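Side-chain contact in PA0821 (Pseudomonas aeruginosa, PDB 7DRG), which is probably an immunity protein (antitoxin) that neutralises a putative VRR-NUC nuclease effector of the type VI secretion system: residues V210-A213 and C214-A217. Residues are numbered along the deposited sequence; the frame is centred on the assembly and turned at random.
Sequences VGTA and CLLA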
loop_
_atom_site.group_PDB
_atom_site.type_symbol
_atom_site.label_atom_id
_atom_site.label_comp_id
_atom_site.label_asym_id
_atom_site.label_seq_id
_atom_site.Cartn_x
_atom_site.Cartn_y
_atom_site.Cartn_z
ATOM N N VAL B 210 -10.028 -0.560 10.751
ATOM C CA VAL B 210 -9.468 0.769 10.528
ATOM C C VAL B 210 -10.402 1.807 11.130
ATOM O O VAL B 210 -11.624 1.637 11.132
ATOM C CB VAL B 210 -9.262 1.032 9.015
ATOM C CG1 VAL B 210 -8.838 2.467 8.747
ATOM C CG2 VAL B 210 -8.243 0.056 8.452
ATOM N N GLY B 211 -9.822 2.885 11.647
ATOM C CA GLY B 211 -10.588 4.049 12.055
ATOM C C GLY B 211 -10.634 4.213 13.566
ATOM O O GLY B 211 -10.004 3.478 14.328
ATOM N N THR B 212 -11.398 5.224 13.981
ATOM C CA THR B 212 -11.487 5.650 15.377
ATOM C C THR B 212 -12.945 5.560 15.817
ATOM O O THR B 212 -13.762 6.414 15.458
ATOM C CB THR B 212 -10.940 7.065 15.540
ATOM O OG1 THR B 212 -9.601 7.112 15.036
ATOM C CG2 THR B 212 -10.930 7.454 17.002
ATOM N N ALA B 213 -13.270 4.532 16.606
ATOM C CA ALA B 213 -14.663 4.267 16.945
ATOM C C ALA B 213 -15.307 5.443 17.671
ATOM O O ALA B 213 -16.482 5.753 17.439
ATOM C CB ALA B 213 -14.759 3.002 17.794
ATOM N N CYS B 214 -14.562 6.115 18.549
ATOM C CA CYS B 214 -15.181 7.205 19.297
ATOM C C CYS B 214 -15.521 8.401 18.412
ATOM O O CYS B 214 -16.405 9.185 18.775
ATOM C CB CYS B 214 -14.286 7.629 20.464
ATOM S SG CYS B 214 -12.720 8.368 20.017
ATOM N N LEU B 215 -14.858 8.557 17.261
ATOM C CA LEU B 215 -15.262 9.582 16.301
ATOM C C LEU B 215 -16.452 9.135 15.464
ATOM O O LEU B 215 -17.249 9.975 15.031
ATOM C CB LEU B 215 -14.107 9.943 15.362
ATOM C CG LEU B 215 -12.787 10.456 15.934
ATOM C CD1 LEU B 215 -11.897 10.982 14.812
ATOM C CD2 LEU B 215 -13.031 11.521 16.983
ATOM N N LEU B 216 -16.580 7.830 15.214
ATOM C CA LEU B 216 -17.689 7.315 14.419
ATOM C C LEU B 216 -18.995 7.280 15.204
ATOM O O LEU B 216 -20.071 7.463 14.619
ATOM C CB LEU B 216 -17.358 5.902 13.918
ATOM C CG LEU B 216 -16.160 5.738 12.974
ATOM C CD1 LEU B 216 -15.850 4.266 12.728
ATOM C CD2 LEU B 216 -16.430 6.457 11.656
ATOM N N ALA B 217 -18.908 7.092 16.526
ATOM C CA ALA B 217 -20.030 6.581 17.312
ATOM C C ALA B 217 -21.284 7.447 17.208
ATOM O O ALA B 217 -22.404 6.921 17.203
ATOM C CB ALA B 217 -19.605 6.441 18.773
#
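T212 closes an extended loop and starts a short helix, and its carbonyl oxygen is the main backbone acceptor linking V210-A213 to C214-A217. The change of conformation lies between T212, whose backbone angles are still extended, and A213, where they turn helical and stay so through L216. T212 O receives L216 N at 3.2 Å, an i+4 bond with an N-H...O angle of 147° and its donor in the carbonyl plane, and L215 N at 3.0 Å through a weak, more bent i+3 bond. One residue further along, A217 N reaches A213 O at 2.9 Å, again weakly.

T212 occupies the N-cap position, yet its side chain makes no capping bond. Its torsion explains the contact that forms instead: with OG1 beside the backbone N (chi1 -56°), CG2 falls anti to that N and the methyl is carried over the first turn. There T212 CG2 lies 3.6 Å from C214 SG and 3.7 Å from L215 CG, so that one methyl touches two successive residues of the helix. The T212 and L215 side chains run at a slant to one another. C214 contributes its sulfur by placing SG between its own N and carbonyl carbon (chi1 66°). L216 approaches the same turn differently, bringing CG to 3.5 Å from T212 O, beside the carbonyl that its own N-H binds.

This N-terminal turn follows the loop after helix 191-204, where G211 N makes a weak hydrogen bond to E198 and V210 O accepts one from K228. A213 and A217 rest on strands 34-46 and 144-151, against Y45 and V145 among others, while L216 packs on Y45 and F222; the short helix thus packs the end of this loop against two paired antiparallel strands.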